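Local coordinates for SnoaL-like domain-containing protein (Agrobacterium tumefaciens str. C58, PDB 3DXO), which is of unknown function but belongs to the SnoaL-like family of the NTF2 clan and has been proposed to act as an isomerase, at residues Gly91-Leu103 with Gly107-Ala119. Residues are numbered along the deposited sequence; the frame is centred on the assembly and turned at random.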
# COMPACT_ATOMS: atom_id res chain seq x y z
N GLY B 91 26.53 -8.61 -4.19
CA GLY B 91 26.19 -7.82 -3.01
C GLY B 91 25.72 -6.39 -3.24
O GLY B 91 25.48 -5.67 -2.29
N ASP B 92 25.61 -5.93 -4.48
CA ASP B 92 25.17 -4.54 -4.74
C ASP B 92 23.68 -4.37 -4.55
O ASP B 92 22.90 -5.24 -4.92
CB ASP B 92 25.42 -4.13 -6.19
CG ASP B 92 26.59 -3.27 -6.37
OD1 ASP B 92 26.84 -2.41 -5.50
OD2 ASP B 92 27.21 -3.40 -7.45
N ASP B 93 23.32 -3.19 -4.04
CA ASP B 93 21.92 -2.80 -3.90
C ASP B 93 21.55 -2.13 -5.23
O ASP B 93 21.98 -1.02 -5.52
CB ASP B 93 21.76 -1.82 -2.75
CG ASP B 93 20.32 -1.55 -2.39
OD1 ASP B 93 19.46 -1.45 -3.29
OD2 ASP B 93 20.07 -1.38 -1.18
N VAL B 94 20.73 -2.82 -6.01
CA VAL B 94 20.36 -2.40 -7.34
C VAL B 94 18.99 -1.71 -7.39
O VAL B 94 18.74 -0.92 -8.27
CB VAL B 94 20.37 -3.64 -8.28
CG1 VAL B 94 21.73 -4.38 -8.13
CG2 VAL B 94 19.23 -4.60 -7.96
N ALA B 95 18.13 -1.97 -6.42
CA ALA B 95 16.79 -1.39 -6.40
C ALA B 95 16.01 -1.88 -5.19
O ALA B 95 16.56 -2.52 -4.27
CB ALA B 95 16.05 -1.76 -7.67
N GLY B 96 14.71 -1.59 -5.17
CA GLY B 96 13.87 -2.08 -4.10
C GLY B 96 12.39 -2.02 -4.40
O GLY B 96 11.97 -1.57 -5.49
N GLY B 97 11.60 -2.46 -3.41
CA GLY B 97 10.14 -2.34 -3.47
C GLY B 97 9.49 -2.12 -2.12
O GLY B 97 10.17 -2.07 -1.09
N THR B 98 8.17 -1.95 -2.16
CA THR B 98 7.33 -1.80 -0.97
C THR B 98 6.05 -2.58 -1.23
O THR B 98 5.53 -2.54 -2.34
CB THR B 98 7.02 -0.33 -0.67
OG1 THR B 98 8.26 0.33 -0.38
CG2 THR B 98 6.08 -0.19 0.52
N ASP B 99 5.55 -3.29 -0.22
CA ASP B 99 4.34 -4.07 -0.40
C ASP B 99 3.31 -3.84 0.70
O ASP B 99 3.66 -3.52 1.85
CB ASP B 99 4.64 -5.58 -0.37
CG ASP B 99 5.61 -6.01 -1.44
OD1 ASP B 99 5.21 -6.16 -2.62
OD2 ASP B 99 6.77 -6.28 -1.05
N VAL B 100 2.04 -4.03 0.33
CA VAL B 100 0.95 -4.01 1.27
C VAL B 100 0.35 -5.41 1.17
O VAL B 100 -0.06 -5.81 0.09
CB VAL B 100 -0.07 -2.92 0.98
CG1 VAL B 100 -1.22 -2.97 2.01
CG2 VAL B 100 0.64 -1.59 1.05
N VAL B 101 0.35 -6.14 2.29
CA VAL B 101 -0.15 -7.51 2.36
C VAL B 101 -1.41 -7.59 3.23
O VAL B 101 -1.50 -6.92 4.24
CB VAL B 101 0.96 -8.41 2.95
CG1 VAL B 101 0.47 -9.85 3.12
CG2 VAL B 101 2.18 -8.37 2.07
N SER B 102 -2.39 -8.41 2.84
CA SER B 102 -3.62 -8.56 3.60
C SER B 102 -3.78 -10.01 4.02
O SER B 102 -3.57 -10.92 3.22
CB SER B 102 -4.84 -8.22 2.76
OG SER B 102 -4.62 -7.10 1.94
N LEU B 103 -4.17 -10.21 5.26
CA LEU B 103 -4.43 -11.53 5.77
C LEU B 103 -5.93 -11.73 5.78
O LEU B 103 -6.67 -10.79 6.01
CB LEU B 103 -3.84 -11.68 7.18
CG LEU B 103 -2.44 -12.31 7.23
CD1 LEU B 103 -1.44 -11.74 6.21
CD2 LEU B 103 -1.90 -12.22 8.62
N GLY B 107 -5.71 -16.07 9.02
CA GLY B 107 -4.28 -15.79 9.08
C GLY B 107 -3.43 -15.97 7.82
O GLY B 107 -2.22 -15.81 7.89
N ARG B 108 -4.03 -16.28 6.67
CA ARG B 108 -3.24 -16.54 5.45
C ARG B 108 -3.33 -15.40 4.47
O ARG B 108 -4.36 -14.73 4.40
CB ARG B 108 -3.66 -17.88 4.84
CG ARG B 108 -3.28 -19.04 5.76
CD ARG B 108 -4.02 -20.35 5.52
NE ARG B 108 -3.76 -20.94 4.21
CZ ARG B 108 -4.18 -22.14 3.82
NH1 ARG B 108 -4.86 -22.92 4.65
NH2 ARG B 108 -3.91 -22.59 2.60
N ILE B 109 -2.26 -15.19 3.69
CA ILE B 109 -2.18 -14.05 2.75
C ILE B 109 -3.19 -14.16 1.59
O ILE B 109 -3.14 -15.08 0.79
CB ILE B 109 -0.74 -13.87 2.15
CG1 ILE B 109 0.29 -13.71 3.28
CG2 ILE B 109 -0.70 -12.69 1.22
CD1 ILE B 109 1.72 -13.54 2.84
N ASP B 110 -4.12 -13.21 1.52
CA ASP B 110 -5.15 -13.21 0.46
C ASP B 110 -4.98 -12.10 -0.57
O ASP B 110 -5.62 -12.12 -1.62
CB ASP B 110 -6.58 -13.15 1.05
CG ASP B 110 -6.88 -11.86 1.80
OD1 ASP B 110 -6.06 -10.92 1.82
OD2 ASP B 110 -7.96 -11.78 2.39
N ASN B 111 -4.11 -11.13 -0.30
CA ASN B 111 -3.96 -10.03 -1.24
C ASN B 111 -2.64 -9.28 -1.08
O ASN B 111 -2.27 -8.95 0.04
CB ASN B 111 -5.13 -9.05 -1.05
CG ASN B 111 -5.45 -8.27 -2.32
OD1 ASN B 111 -5.35 -8.81 -3.43
ND2 ASN B 111 -5.86 -7.01 -2.18
N VAL B 112 -1.91 -9.06 -2.17
CA VAL B 112 -0.66 -8.31 -2.09
C VAL B 112 -0.55 -7.31 -3.23
O VAL B 112 -0.78 -7.65 -4.39
CB VAL B 112 0.57 -9.20 -2.13
CG1 VAL B 112 1.83 -8.32 -2.22
CG2 VAL B 112 0.61 -10.12 -0.89
N VAL B 113 -0.21 -6.08 -2.90
CA VAL B 113 -0.03 -5.06 -3.91
C VAL B 113 1.38 -4.48 -3.71
O VAL B 113 1.65 -3.87 -2.70
CB VAL B 113 -1.12 -3.95 -3.84
CG1 VAL B 113 -0.85 -2.85 -4.84
CG2 VAL B 113 -2.52 -4.54 -4.07
N GLY B 114 2.26 -4.67 -4.70
CA GLY B 114 3.63 -4.19 -4.63
C GLY B 114 3.92 -2.97 -5.49
O GLY B 114 3.24 -2.73 -6.49
N PHE B 115 4.94 -2.21 -5.09
CA PHE B 115 5.40 -1.01 -5.81
C PHE B 115 6.94 -1.01 -5.88
O PHE B 115 7.59 -1.63 -5.08
CB PHE B 115 4.91 0.25 -5.10
CG PHE B 115 3.42 0.35 -4.98
CD1 PHE B 115 2.75 -0.21 -3.89
CD2 PHE B 115 2.68 1.02 -5.94
CE1 PHE B 115 1.36 -0.13 -3.78
CE2 PHE B 115 1.30 1.13 -5.84
CZ PHE B 115 0.63 0.55 -4.74
N LEU B 116 7.53 -0.31 -6.85
CA LEU B 116 8.98 -0.25 -6.99
C LEU B 116 9.54 1.06 -6.44
O LEU B 116 8.88 2.09 -6.53
CB LEU B 116 9.40 -0.42 -8.45
CG LEU B 116 9.27 -1.87 -8.93
CD1 LEU B 116 9.37 -1.89 -10.48
CD2 LEU B 116 10.29 -2.91 -8.26
N ASP B 117 10.74 0.96 -5.86
CA ASP B 117 11.47 2.07 -5.27
C ASP B 117 12.89 2.16 -5.85
O ASP B 117 13.48 1.14 -6.15
CB ASP B 117 11.62 1.87 -3.75
CG ASP B 117 10.30 1.60 -3.06
OD1 ASP B 117 9.32 2.27 -3.43
OD2 ASP B 117 10.24 0.75 -2.15
N GLY B 118 13.42 3.36 -5.99
CA GLY B 118 14.82 3.56 -6.37
C GLY B 118 15.63 3.64 -5.06
O GLY B 118 15.49 2.76 -4.20
N ALA B 119 16.45 4.68 -4.85
CA ALA B 119 17.18 4.78 -3.59
C ALA B 119 16.41 5.67 -2.59
O ALA B 119 15.70 5.17 -1.70
CB ALA B 119 18.61 5.32 -3.82
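V101 puts its CG1 branch against I109 of the antiparallel neighbour, 3.6 Å from I109 CG2. Its CG2 branch lies beside V112 CG2, and the two valines point the same way. With CG1 anti to the backbone N (chi1 177°), that branch meets I109, while V112 CG2 lies close to both branches. L103 adds CD1 against I109 CG1 at 3.9 Å. This face turns toward helix 3-17, where L103 touches I8. Farther along it, D99 extends OD1 over the hollow at G114, 3.2 Å from G114 CA. The other D99 oxygen, OD2, is hydrogen-bonded to W84.

On the opposite face, D117 reaches diagonally past G97 to T98. T98 OG1 donates to the syn lone pair of D117 OD2 at 2.7 Å, and it also bonds S83. D117 OD1 forms a salt bridge to R81 of the second subunit. V100, V113 and F115 on this face also pack on that subunit.

Paired backbone bonds run from G96–D117 to V100–V113. At S102 the ladder slips by one residue: D110 N bonds S102 O, and N111 O accepts from S102 N. This classic beta bulge lies near the turn of the C-terminal hairpin in the curved sheet of an NTF2-like alpha+beta fold.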